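Local coordinates for protein 11R-lipoxygenase (Gersemia fruticosa, PDB 3VF1) that probably catalyses the iron-dependent addition of molecular oxygen to polyunsaturated fatty acids as a calcium-dependent lipoxygenase, at residues A[287-292]-A[363-368]; A[346-351]-A[359-364]; A[503-508]-A[659-664]; A[512-517]-A[650-655]. All blocks are in the same frame, centred on the assembly; numbering follows the deposited sequence.

How the contacts relate
Contact 1 opens first, at 287-292. Contact 2 opens at 346-351 inside that loop and closes at 359-364. Contact 1 closes at 363-368, so both end on one run of chain and share Thr363 and Pro364. Together they tie the outermost hairpin of a five-stranded sheet to the loop after helix 284-287. Farther along, 503-508 opens contact 3 and 512-517 opens contact 4, both on helix 491-514. Contact 4 closes at 650-655 and contact 3 at 659-664, so contact 4 nests inside contact 3. These two join helices 491-514 and 653-676. Contacts 1 and 4 lie on opposite sides of the chain's centre, their own centres about 59 Å apart.

Contact 1: residues A[287-292]-A[363-368]; sequences VEKLLD and TPLKDT
Leu290 and Leu365 slide past each other in opposite directions, and with Pro364 they carry most of this apolar contact. Leu290 CD1 rests 3.7 Å from Pro364 CG, on the proline ring. Behind it, Leu290 CG lies 4.1 Å from Leu365 CB. Leu365 has CG anti to its backbone N (chi1 -166°). Its CD1 comes within 3.6 Å of Lys289 CB. The lysine chain then bends away, so only its base takes part. The Val287 and Thr363 side chains cross at about a right angle, with Val287 CG1 3.9 Å from Thr363 OG1. An alanine at Leu290 would probably open a gap beside the Pro364 ring and leave Leu365 CB without its apolar neighbour.

No hydrogen bond joins the two segments. The polar bonding lies within 363-368. Thr363 N donates to Asp367 OD2 at 2.8 Å, meeting the carboxylate from above its plane. Asp367 N returns a bond to Thr363 O, also 2.8 Å long. The two bonds probably help to hold the turn that carries Pro364 and Leu365. The other carboxylate oxygen of Asp367 forms a salt bridge with Lys604. The Thr363 hydroxyl has its polar partner in the carbonyl of Ile347.

The first segment follows helix 284-287. The second runs from strand 361-362 to the long helix 369-410, and Thr368 caps that helix through Asp371 N. Leu290 also packs on Ile347 of strand 344-350, so the contact sets a surface loop against the edge of the sheet.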
loop_
_atom_site.group_PDB
_atom_site.type_symbol
_atom_site.label_atom_id
_atom_site.label_comp_id
_atom_site.label_asym_id
_atom_site.label_seq_id
_atom_site.Cartn_x
_atom_site.Cartn_y
_atom_site.Cartn_z
ATOM N N VAL A 287 24.446 7.905 -30.513
ATOM C CA VAL A 287 24.690 8.008 -29.075
ATOM C C VAL A 287 26.151 7.848 -28.667
ATOM O O VAL A 287 26.468 7.884 -27.481
ATOM C CB VAL A 287 23.880 6.937 -28.321
ATOM C CG1 VAL A 287 22.387 7.139 -28.547
ATOM C CG2 VAL A 287 24.304 5.546 -28.764
ATOM N N GLU A 288 27.042 7.682 -29.639
ATOM C CA GLU A 288 28.425 7.322 -29.339
ATOM C C GLU A 288 29.145 8.346 -28.461
ATOM O O GLU A 288 29.857 7.972 -27.531
ATOM C CB GLU A 288 29.219 7.101 -30.627
ATOM C CG GLU A 288 30.618 6.560 -30.382
ATOM C CD GLU A 288 31.440 6.457 -31.650
ATOM O OE1 GLU A 288 31.331 7.360 -32.510
ATOM O OE2 GLU A 288 32.195 5.469 -31.787
ATOM N N LYS A 289 28.966 9.631 -28.751
ATOM C CA LYS A 289 29.668 10.676 -28.007
ATOM C C LYS A 289 29.066 10.893 -26.618
ATOM O O LYS A 289 29.629 11.617 -25.798
ATOM C CB LYS A 289 29.688 11.990 -28.795
ATOM C CG LYS A 289 30.796 12.055 -29.844
ATOM C CD LYS A 289 30.713 13.321 -30.693
ATOM C CE LYS A 289 31.132 14.569 -29.920
ATOM N NZ LYS A 289 32.609 14.652 -29.718
ATOM N N LEU A 290 27.927 10.259 -26.358
ATOM C CA LEU A 290 27.320 10.293 -25.032
ATOM C C LEU A 290 27.954 9.235 -24.133
ATOM O O LEU A 290 27.932 9.353 -22.908
ATOM C CB LEU A 290 25.814 10.053 -25.129
ATOM C CG LEU A 290 25.032 11.049 -25.982
ATOM C CD1 LEU A 290 23.584 10.605 -26.123
ATOM C CD2 LEU A 290 25.116 12.440 -25.381
ATOM N N LEU A 291 28.520 8.203 -24.749
ATOM C CA LEU A 291 29.136 7.111 -24.006
ATOM C C LEU A 291 30.549 7.489 -23.582
ATOM O O LEU A 291 31.011 8.600 -23.839
ATOM C CB LEU A 291 29.184 5.844 -24.863
ATOM C CG LEU A 291 27.911 5.502 -25.640
ATOM C CD1 LEU A 291 28.083 4.192 -26.393
ATOM C CD2 LEU A 291 26.710 5.440 -24.712
ATOM N N ASP A 292 31.232 6.557 -22.928
ATOM C CA ASP A 292 32.628 6.754 -22.566
ATOM C C ASP A 292 33.499 6.729 -23.813
ATOM O O ASP A 292 33.168 6.068 -24.798
ATOM C CB ASP A 292 33.093 5.660 -21.605
ATOM C CG ASP A 292 32.529 5.833 -20.206
ATOM O OD1 ASP A 292 33.124 6.599 -19.418
ATOM O OD2 ASP A 292 31.500 5.201 -19.890
ATOM N N THR A 363 17.554 12.053 -29.458
ATOM C CA THR A 363 18.854 11.932 -28.815
ATOM C C THR A 363 19.444 13.317 -28.560
ATOM O O THR A 363 19.414 14.176 -29.439
ATOM C CB THR A 363 19.807 11.109 -29.706
ATOM O OG1 THR A 363 19.616 9.713 -29.452
ATOM C CG2 THR A 363 21.236 11.457 -29.445
ATOM N N PRO A 364 19.987 13.542 -27.353
ATOM C CA PRO A 364 20.509 14.869 -26.999
ATOM C C PRO A 364 21.736 15.255 -27.819
ATOM O O PRO A 364 22.085 16.429 -27.902
ATOM C CB PRO A 364 20.873 14.718 -25.519
ATOM C CG PRO A 364 21.145 13.265 -25.344
ATOM C CD PRO A 364 20.204 12.561 -26.275
ATOM N N LEU A 365 22.385 14.257 -28.405
ATOM C CA LEU A 365 23.515 14.465 -29.305
ATOM C C LEU A 365 23.105 14.996 -30.682
ATOM O O LEU A 365 23.786 15.856 -31.244
ATOM C CB LEU A 365 24.267 13.146 -29.480
ATOM C CG LEU A 365 25.658 13.214 -30.105
ATOM C CD1 LEU A 365 26.629 13.918 -29.172
ATOM C CD2 LEU A 365 26.149 11.812 -30.438
ATOM N N LYS A 366 21.998 14.490 -31.219
ATOM C CA LYS A 366 21.606 14.779 -32.597
ATOM C C LYS A 366 20.420 15.736 -32.687
ATOM O O LYS A 366 20.142 16.287 -33.752
ATOM C CB LYS A 366 21.248 13.481 -33.327
ATOM C CG LYS A 366 22.406 12.510 -33.498
ATOM C CD LYS A 366 23.521 13.113 -34.335
ATOM C CE LYS A 366 24.649 12.121 -34.558
ATOM N NZ LYS A 366 25.788 12.732 -35.296
ATOM N N ASP A 367 19.718 15.929 -31.576
ATOM C CA ASP A 367 18.514 16.754 -31.578
ATOM C C ASP A 367 18.721 18.065 -30.833
ATOM O O ASP A 367 19.661 18.211 -30.052
ATOM C CB ASP A 367 17.342 15.991 -30.962
ATOM C CG ASP A 367 16.876 14.843 -31.833
ATOM O OD1 ASP A 367 16.011 15.072 -32.702
ATOM O OD2 ASP A 367 17.373 13.713 -31.654
ATOM N N THR A 368 17.826 19.015 -31.079
ATOM C CA THR A 368 17.889 20.307 -30.414
ATOM C C THR A 368 17.591 20.117 -28.934
ATOM O O THR A 368 17.072 19.078 -28.525
ATOM C CB THR A 368 16.878 21.304 -31.007
ATOM O OG1 THR A 368 15.544 20.867 -30.721
ATOM C CG2 THR A 368 17.060 21.430 -32.517
#

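Contact 2: residues A[346-351]-A[359-364]; sequences PIAIQL and NSIWTP
A beta hairpin links strand 344-350 to the short strand 361-362, with Ile349 and Trp362 as its antiparallel hydrogen-bonded pair. Strand 361-362 is outermost in a five-stranded antiparallel sheet. Trp362 N donates to Ile349 O at 2.8 Å, nearly straight at 171° and in the carbonyl plane. Ile349 N returns a bond of 3.0 Å to Trp362 O. That same Trp362 O receives a CA-H contact from Ala348 CA at 3.3 Å. Ile347 and Ala348 form a classic beta bulge opposite Leu335 on the neighbouring strand.

Ile349 O also lies in the plane of the Trp362 ring, 3.3 Å from CD1 at its edge. Ser360 OG sits over one face, toward the rim, and Lys604 makes a cation-pi contact with the ring. Leu351 CG approaches Trp362 NE1 at 3.9 Å.

On the side of Gln350, CG is anti to the backbone N (chi1 -175°) and the chain runs on extended. Gln350 CG is 3.7 Å from Asn359 ND2, and the two amide planes stand 72° apart. Gln350 OE1 touches Ile361 CG1 at 3.8 Å. Gln350 NE2 bonds to the carbonyls of Tyr352 and Asn279, and Asn359 ND2 to those of Gln354 and Tyr352. An alanine at Gln350 would probably leave the Asn279 carbonyl without this donor and the Tyr352 carbonyl with one donor fewer, and open a gap beside Asn359 and Ile361.

Two backbone bonds, one nearly straight and one bent, are thus supplemented by side-chain amides. Both amides bind the carbonyl of Tyr352, consistent with a connecting loop fixed by side chains.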
loop_
_atom_site.group_PDB
_atom_site.type_symbol
_atom_site.label_atom_id
_atom_site.label_comp_id
_atom_site.label_asym_id
_atom_site.label_seq_id
_atom_site.Cartn_x
_atom_site.Cartn_y
_atom_site.Cartn_z
ATOM N N PRO A 346 19.678 9.262 -19.627
ATOM C CA PRO A 346 18.962 8.920 -20.857
ATOM C C PRO A 346 19.816 9.263 -22.073
ATOM O O PRO A 346 20.425 10.329 -22.098
ATOM C CB PRO A 346 17.730 9.822 -20.797
ATOM C CG PRO A 346 18.185 11.010 -20.022
ATOM C CD PRO A 346 19.138 10.478 -18.994
ATOM N N ILE A 347 19.870 8.374 -23.058
ATOM C CA ILE A 347 20.672 8.624 -24.250
ATOM C C ILE A 347 19.875 8.485 -25.546
ATOM O O ILE A 347 20.357 8.863 -26.610
ATOM C CB ILE A 347 21.896 7.688 -24.307
ATOM C CG1 ILE A 347 21.452 6.222 -24.344
ATOM C CG2 ILE A 347 22.804 7.939 -23.115
ATOM C CD1 ILE A 347 22.591 5.251 -24.583
ATOM N N ALA A 348 18.660 7.953 -25.458
ATOM C CA ALA A 348 17.828 7.773 -26.644
ATOM C C ALA A 348 16.379 7.511 -26.261
ATOM O O ALA A 348 16.105 6.885 -25.241
ATOM C CB ALA A 348 18.364 6.633 -27.494
ATOM N N ILE A 349 15.454 7.993 -27.088
ATOM C CA ILE A 349 14.028 7.816 -26.836
ATOM C C ILE A 349 13.249 7.650 -28.138
ATOM O O ILE A 349 13.492 8.353 -29.115
ATOM C CB ILE A 349 13.434 9.012 -26.071
ATOM C CG1 ILE A 349 14.041 9.110 -24.671
ATOM C CG2 ILE A 349 11.917 8.886 -25.978
ATOM C CD1 ILE A 349 13.627 10.360 -23.913
ATOM N N GLN A 350 12.310 6.711 -28.137
ATOM C CA GLN A 350 11.400 6.518 -29.259
ATOM C C GLN A 350 9.976 6.536 -28.717
ATOM O O GLN A 350 9.634 5.739 -27.852
ATOM C CB GLN A 350 11.698 5.192 -29.959
ATOM C CG GLN A 350 10.891 4.948 -31.221
ATOM C CD GLN A 350 11.261 3.642 -31.900
ATOM O OE1 GLN A 350 12.312 3.534 -32.533
ATOM N NE2 GLN A 350 10.401 2.638 -31.766
ATOM N N LEU A 351 9.149 7.446 -29.222
ATOM C CA LEU A 351 7.839 7.701 -28.625
ATOM C C LEU A 351 6.837 6.566 -28.844
ATOM O O LEU A 351 6.052 6.249 -27.951
ATOM C CB LEU A 351 7.262 9.020 -29.144
ATOM C CG LEU A 351 8.093 10.270 -28.839
ATOM C CD1 LEU A 351 7.400 11.515 -29.373
ATOM C CD2 LEU A 351 8.356 10.403 -27.345
ATOM N N ASN A 359 7.998 8.720 -36.420
ATOM C CA ASN A 359 8.393 8.116 -35.154
ATOM C C ASN A 359 9.886 7.823 -35.142
ATOM O O ASN A 359 10.310 6.671 -35.249
ATOM C CB ASN A 359 7.615 6.825 -34.916
ATOM C CG ASN A 359 7.888 6.229 -33.555
ATOM O OD1 ASN A 359 8.035 6.947 -32.568
ATOM N ND2 ASN A 359 7.969 4.910 -33.497
ATOM N N SER A 360 10.680 8.878 -35.005
ATOM C CA SER A 360 12.129 8.772 -35.070
ATOM C C SER A 360 12.728 8.537 -33.693
ATOM O O SER A 360 12.024 8.563 -32.683
ATOM C CB SER A 360 12.704 10.065 -35.636
ATOM O OG SER A 360 12.413 11.145 -34.764
ATOM N N ILE A 361 14.039 8.320 -33.659
ATOM C CA ILE A 361 14.762 8.193 -32.403
ATOM C C ILE A 361 15.331 9.546 -31.988
ATOM O O ILE A 361 16.083 10.170 -32.736
ATOM C CB ILE A 361 15.898 7.163 -32.513
ATOM C CG1 ILE A 361 15.312 5.782 -32.813
ATOM C CG2 ILE A 361 16.713 7.135 -31.228
ATOM C CD1 ILE A 361 16.341 4.688 -32.974
ATOM N N TRP A 362 14.960 9.991 -30.790
ATOM C CA TRP A 362 15.412 11.273 -30.264
ATOM C C TRP A 362 16.661 11.073 -29.419
ATOM O O TRP A 362 16.810 10.059 -28.746
ATOM C CB TRP A 362 14.311 11.922 -29.427
ATOM C CG TRP A 362 13.011 12.041 -30.155
ATOM C CD1 TRP A 362 12.054 11.077 -30.286
ATOM C CD2 TRP A 362 12.521 13.188 -30.858
ATOM N NE1 TRP A 362 10.998 11.553 -31.025
ATOM C CE2 TRP A 362 11.260 12.848 -31.387
ATOM C CE3 TRP A 362 13.025 14.471 -31.089
ATOM C CZ2 TRP A 362 10.497 13.742 -32.134
ATOM C CZ3 TRP A 362 12.265 15.356 -31.831
ATOM C CH2 TRP A 362 11.016 14.989 -32.345
ATOM N N THR A 363 17.554 12.053 -29.458
ATOM C CA THR A 363 18.854 11.932 -28.815
ATOM C C THR A 363 19.444 13.317 -28.560
ATOM O O THR A 363 19.414 14.176 -29.439
ATOM C CB THR A 363 19.807 11.109 -29.706
ATOM O OG1 THR A 363 19.616 9.713 -29.452
ATOM C CG2 THR A 363 21.236 11.457 -29.445
ATOM N N PRO A 364 19.987 13.542 -27.353
ATOM C CA PRO A 364 20.509 14.869 -26.999
ATOM C C PRO A 364 21.736 15.255 -27.819
ATOM O O PRO A 364 22.085 16.429 -27.902
ATOM C CB PRO A 364 20.873 14.718 -25.519
ATOM C CG PRO A 364 21.145 13.265 -25.344
ATOM C CD PRO A 364 20.204 12.561 -26.275
#

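Contact 3: residues A[503-508]-A[659-664]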
loop_
_atom_site.group_PDB
_atom_site.type_symbol
_atom_site.label_atom_id
_atom_site.label_comp_id
_atom_site.label_asym_id
_atom_site.label_seq_id
_atom_site.Cartn_x
_atom_site.Cartn_y
_atom_site.Cartn_z
ATOM N N ILE A 503 12.179 -8.011 7.588
ATOM C CA ILE A 503 10.793 -8.437 7.730
ATOM C C ILE A 503 10.683 -9.951 7.581
ATOM O O ILE A 503 9.875 -10.592 8.252
ATOM C CB ILE A 503 9.881 -7.763 6.690
ATOM C CG1 ILE A 503 9.710 -6.281 7.022
ATOM C CG2 ILE A 503 8.518 -8.444 6.654
ATOM C CD1 ILE A 503 9.006 -5.486 5.941
ATOM N N HIS A 504 11.496 -10.521 6.700
ATOM C CA HIS A 504 11.498 -11.965 6.503
ATOM C C HIS A 504 11.950 -12.662 7.778
ATOM O O HIS A 504 11.432 -13.715 8.138
ATOM C CB HIS A 504 12.418 -12.357 5.348
ATOM C CG HIS A 504 12.412 -13.823 5.050
ATOM N ND1 HIS A 504 13.257 -14.714 5.677
ATOM C CD2 HIS A 504 11.659 -14.557 4.197
ATOM C CE1 HIS A 504 13.027 -15.931 5.221
ATOM N NE2 HIS A 504 12.063 -15.864 4.321
ATOM N N GLN A 505 12.924 -12.065 8.459
ATOM C CA GLN A 505 13.429 -12.615 9.708
ATOM C C GLN A 505 12.346 -12.581 10.782
ATOM O O GLN A 505 12.167 -13.544 11.526
ATOM C CB GLN A 505 14.657 -11.835 10.178
ATOM C CG GLN A 505 15.336 -12.437 11.394
ATOM C CD GLN A 505 15.844 -13.839 11.131
ATOM O OE1 GLN A 505 16.575 -14.073 10.170
ATOM N NE2 GLN A 505 15.449 -14.783 11.980
ATOM N N PHE A 506 11.625 -11.467 10.858
ATOM C CA PHE A 506 10.569 -11.308 11.851
ATOM C C PHE A 506 9.452 -12.326 11.647
ATOM O O PHE A 506 9.030 -12.994 12.588
ATOM C CB PHE A 506 9.995 -9.890 11.802
ATOM C CG PHE A 506 8.742 -9.717 12.613
ATOM C CD1 PHE A 506 8.753 -9.927 13.981
ATOM C CD2 PHE A 506 7.554 -9.338 12.009
ATOM C CE1 PHE A 506 7.605 -9.768 14.729
ATOM C CE2 PHE A 506 6.402 -9.175 12.755
ATOM C CZ PHE A 506 6.427 -9.391 14.116
ATOM N N VAL A 507 8.974 -12.440 10.414
ATOM C CA VAL A 507 7.912 -13.385 10.096
ATOM C C VAL A 507 8.351 -14.811 10.403
ATOM O O VAL A 507 7.569 -15.613 10.904
ATOM C CB VAL A 507 7.493 -13.282 8.618
ATOM C CG1 VAL A 507 6.598 -14.452 8.228
ATOM C CG2 VAL A 507 6.786 -11.959 8.360
ATOM N N GLN A 508 9.608 -15.121 10.108
ATOM C CA GLN A 508 10.144 -16.451 10.366
ATOM C C GLN A 508 10.181 -16.740 11.864
ATOM O O GLN A 508 9.848 -17.841 12.297
ATOM C CB GLN A 508 11.547 -16.587 9.776
ATOM C CG GLN A 508 12.152 -17.971 9.939
ATOM C CD GLN A 508 13.470 -18.123 9.206
ATOM O OE1 GLN A 508 14.536 -17.852 9.759
ATOM N NE2 GLN A 508 13.403 -18.556 7.953
ATOM N N MET A 659 9.102 -9.366 18.217
ATOM C CA MET A 659 8.738 -8.014 17.822
ATOM C C MET A 659 9.795 -6.997 18.253
ATOM O O MET A 659 10.080 -6.048 17.529
ATOM C CB MET A 659 7.381 -7.637 18.422
ATOM C CG MET A 659 6.192 -8.187 17.651
ATOM S SD MET A 659 4.657 -8.173 18.602
ATOM C CE MET A 659 4.797 -6.610 19.469
ATOM N N ALA A 660 10.373 -7.196 19.432
ATOM C CA ALA A 660 11.382 -6.275 19.944
ATOM C C ALA A 660 12.665 -6.374 19.123
ATOM O O ALA A 660 13.313 -5.366 18.845
ATOM C CB ALA A 660 11.663 -6.559 21.411
ATOM N N LYS A 661 13.027 -7.593 18.744
ATOM C CA LYS A 661 14.192 -7.825 17.898
ATOM C C LYS A 661 13.972 -7.160 16.544
ATOM O O LYS A 661 14.897 -6.605 15.946
ATOM C CB LYS A 661 14.410 -9.327 17.723
ATOM C CG LYS A 661 15.483 -9.710 16.715
ATOM C CD LYS A 661 15.408 -11.197 16.401
ATOM C CE LYS A 661 16.333 -11.584 15.261
ATOM N NZ LYS A 661 16.053 -12.966 14.781
ATOM N N PHE A 662 12.731 -7.227 16.074
ATOM C CA PHE A 662 12.318 -6.581 14.836
ATOM C C PHE A 662 12.584 -5.078 14.913
ATOM O O PHE A 662 13.248 -4.511 14.045
ATOM C CB PHE A 662 10.829 -6.859 14.606
ATOM C CG PHE A 662 10.307 -6.407 13.271
ATOM C CD1 PHE A 662 10.995 -6.682 12.101
ATOM C CD2 PHE A 662 9.099 -5.733 13.189
ATOM C CE1 PHE A 662 10.494 -6.273 10.876
ATOM C CE2 PHE A 662 8.594 -5.325 11.970
ATOM C CZ PHE A 662 9.291 -5.596 10.813
ATOM N N LYS A 663 12.078 -4.443 15.965
ATOM C CA LYS A 663 12.258 -3.006 16.155
ATOM C C LYS A 663 13.734 -2.629 16.256
ATOM O O LYS A 663 14.133 -1.543 15.839
ATOM C CB LYS A 663 11.518 -2.536 17.409
ATOM C CG LYS A 663 10.010 -2.725 17.343
ATOM C CD LYS A 663 9.310 -2.125 18.553
ATOM C CE LYS A 663 9.432 -0.610 18.577
ATOM N NZ LYS A 663 8.611 -0.004 19.660
ATOM N N SER A 664 14.541 -3.525 16.812
ATOM C CA SER A 664 15.969 -3.270 16.961
ATOM C C SER A 664 16.665 -3.335 15.605
ATOM O O SER A 664 17.580 -2.559 15.328
ATOM C CB SER A 664 16.600 -4.279 17.920
ATOM O OG SER A 664 17.985 -4.022 18.093
#
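Phe506 and Phe662 stack between two antiparallel helices, 491-514 and 653-676, on the helical part of the chain. The N-to-C directions of the two short segments are 173° apart, and their axes approach to 9.6 Å.

The rings form an offset stack with centroids 4.4 Å apart and planes only 16° from parallel. Phe662 CD2 lies over one face of Phe506, and Phe506 CG over one face of Phe662, each toward the rim. The side chains themselves cross at about a right angle. Phe506 has CG anti to its backbone N (chi1 169°), and Phe662 places its CG in the same way. Packing is close at the base, where Phe506 CB meets Phe662 CD1 at 3.4 Å. Two residues continue the apolar layer. Ile503 CG1 lies 3.9 Å from Phe662 CZ. Met659 runs beside Phe506, pointing the same way, with Met659 CG 3.6 Å from Phe506 CE1. Tyr645 touches Phe506, Met659 and Phe662.

The border is polar. The extended chain of Lys661 brings NZ to 3.4 Å from Gln505 NE2, but both are donors and make no bond to each other. Both turn to Asp509, which takes Gln505 NE2 on OD1 and forms a salt bridge with Lys661 NZ through OD2. One carboxylate therefore holds the two nitrogens together and probably offsets the lysine charge.

Ile503 also packs on Val568 of helix 557-579. The Ile503 side chain is about 11 Å from that of the iron ligand His575, on the same helix 557-579. Antiparallel helix pairs of this kind build the mainly helical catalytic domain of lipoxygenases.

Contact 4: residues A[512-517]-A[650-655]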
loop_
_atom_site.group_PDB
_atom_site.type_symbol
_atom_site.label_atom_id
_atom_site.label_comp_id
_atom_site.label_asym_id
_atom_site.label_seq_id
_atom_site.Cartn_x
_atom_site.Cartn_y
_atom_site.Cartn_z
ATOM N N GLN A 512 7.976 -19.727 13.590
ATOM C CA GLN A 512 8.696 -20.834 14.215
ATOM C C GLN A 512 8.397 -20.950 15.709
ATOM O O GLN A 512 8.776 -21.929 16.348
ATOM C CB GLN A 512 10.202 -20.701 13.977
ATOM C CG GLN A 512 10.607 -20.990 12.538
ATOM C CD GLN A 512 12.110 -21.023 12.342
ATOM O OE1 GLN A 512 12.877 -20.783 13.276
ATOM N NE2 GLN A 512 12.539 -21.323 11.121
ATOM N N ILE A 513 7.715 -19.951 16.261
ATOM C CA ILE A 513 7.261 -20.012 17.645
ATOM C C ILE A 513 6.060 -20.945 17.778
ATOM O O ILE A 513 5.909 -21.634 18.789
ATOM C CB ILE A 513 6.868 -18.615 18.175
ATOM C CG1 ILE A 513 8.119 -17.785 18.471
ATOM C CG2 ILE A 513 6.027 -18.735 19.440
ATOM C CD1 ILE A 513 7.829 -16.333 18.797
ATOM N N TYR A 514 5.214 -20.971 16.752
ATOM C CA TYR A 514 3.960 -21.719 16.810
ATOM C C TYR A 514 3.979 -22.984 15.953
ATOM O O TYR A 514 3.335 -23.978 16.292
ATOM C CB TYR A 514 2.801 -20.810 16.397
ATOM C CG TYR A 514 2.693 -19.583 17.268
ATOM C CD1 TYR A 514 2.036 -19.631 18.489
ATOM C CD2 TYR A 514 3.265 -18.380 16.880
ATOM C CE1 TYR A 514 1.945 -18.515 19.296
ATOM C CE2 TYR A 514 3.178 -17.257 17.679
ATOM C CZ TYR A 514 2.516 -17.331 18.885
ATOM O OH TYR A 514 2.426 -16.218 19.689
ATOM N N TYR A 515 4.714 -22.947 14.848
ATOM C CA TYR A 515 4.843 -24.108 13.975
ATOM C C TYR A 515 6.193 -24.775 14.195
ATOM O O TYR A 515 7.225 -24.256 13.774
ATOM C CB TYR A 515 4.704 -23.701 12.510
ATOM C CG TYR A 515 3.354 -23.120 12.153
ATOM C CD1 TYR A 515 3.113 -21.756 12.260
ATOM C CD2 TYR A 515 2.325 -23.933 11.699
ATOM C CE1 TYR A 515 1.883 -21.220 11.930
ATOM C CE2 TYR A 515 1.091 -23.407 11.366
ATOM C CZ TYR A 515 0.876 -22.050 11.485
ATOM O OH TYR A 515 -0.348 -21.519 11.153
ATOM N N ASN A 516 6.182 -25.930 14.853
ATOM C CA ASN A 516 7.417 -26.618 15.199
ATOM C C ASN A 516 8.027 -27.343 14.003
ATOM O O ASN A 516 9.227 -27.618 13.980
ATOM C CB ASN A 516 7.172 -27.610 16.338
ATOM C CG ASN A 516 8.308 -27.634 17.342
ATOM O OD1 ASN A 516 8.103 -27.390 18.533
ATOM N ND2 ASN A 516 9.515 -27.923 16.868
ATOM N N ASP A 517 7.202 -27.648 13.008
ATOM C CA ASP A 517 7.672 -28.365 11.828
ATOM C C ASP A 517 6.680 -28.232 10.677
ATOM O O ASP A 517 5.603 -27.660 10.837
ATOM C CB ASP A 517 7.907 -29.840 12.162
ATOM C CG ASP A 517 6.678 -30.517 12.746
ATOM O OD1 ASP A 517 5.558 -30.269 12.247
ATOM O OD2 ASP A 517 6.833 -31.300 13.706
ATOM N N PHE A 650 -0.773 -9.919 20.336
ATOM C CA PHE A 650 0.000 -11.029 20.887
ATOM C C PHE A 650 0.104 -10.942 22.404
ATOM O O PHE A 650 0.410 -9.886 22.956
ATOM C CB PHE A 650 1.405 -11.060 20.281
ATOM C CG PHE A 650 1.454 -11.615 18.888
ATOM C CD1 PHE A 650 1.401 -12.979 18.673
ATOM C CD2 PHE A 650 1.565 -10.774 17.793
ATOM C CE1 PHE A 650 1.448 -13.496 17.394
ATOM C CE2 PHE A 650 1.614 -11.284 16.513
ATOM C CZ PHE A 650 1.556 -12.649 16.313
ATOM N N GLY A 651 -0.155 -12.062 23.071
ATOM C CA GLY A 651 0.001 -12.151 24.510
ATOM C C GLY A 651 1.248 -12.927 24.890
ATOM O O GLY A 651 1.823 -12.712 25.958
ATOM N N ASP A 652 1.670 -13.831 24.012
ATOM C CA ASP A 652 2.828 -14.675 24.281
ATOM C C ASP A 652 4.101 -13.843 24.378
ATOM O O ASP A 652 4.397 -13.040 23.496
ATOM C CB ASP A 652 2.980 -15.733 23.187
ATOM C CG ASP A 652 1.706 -16.529 22.963
ATOM O OD1 ASP A 652 1.428 -17.447 23.760
ATOM O OD2 ASP A 652 0.986 -16.236 21.985
ATOM N N ALA A 653 4.852 -14.046 25.455
ATOM C CA ALA A 653 6.072 -13.284 25.697
ATOM C C ALA A 653 7.127 -13.565 24.629
ATOM O O ALA A 653 8.007 -12.740 24.387
ATOM C CB ALA A 653 6.622 -13.598 27.080
ATOM N N ALA A 654 7.039 -14.731 23.996
ATOM C CA ALA A 654 7.975 -15.093 22.938
ATOM C C ALA A 654 7.733 -14.237 21.696
ATOM O O ALA A 654 8.671 -13.889 20.978
ATOM C CB ALA A 654 7.849 -16.567 22.600
ATOM N N ALA A 655 6.472 -13.903 21.447
ATOM C CA ALA A 655 6.120 -13.041 20.324
ATOM C C ALA A 655 6.666 -11.636 20.556
ATOM O O ALA A 655 7.189 -11.005 19.641
ATOM C CB ALA A 655 4.614 -13.002 20.139
#
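Tyr514 and Asp652 reach toward each other tip to tip. Tyr514 OH donates to Asp652 OD2 at 2.7 Å. Asp652 OD2 lies in the plane of the tyrosine ring, at its edge. The hydroxyl comes from above the carboxylate plane, 48° out of it, and ring and carboxylate are turned 70° apart.

Phe650 crosses Tyr514 obliquely. Tyr514 OH lies near the plane of the phenylalanine ring, at its edge, 3.5 Å from Phe650 CD1. Ala655 CB packs against the same hydroxyl. Ile513 CG2 covers one face of the tyrosine ring, 3.6 Å above its centre. Ile513 CG1 is anti to the carbonyl carbon (chi1 -75°), and CD1 beyond it lies 3.8 Å from Ala654 CB and 3.4 Å from Ala654 O.

Ala138 N gives Asp652 OD2 a second bond. Asp652 holds the N-cap position of helix 653-676, yet its side chain makes no capping bond. The helix start would still probably steady its negative charge.

The contact joins the end of helix 491-514 to the start of helix 653-676. Through Ala138 N it also ties in the loop after strand 130-134, consistent with a place near the join of PLAT and helical domains, as in animal lipoxygenases.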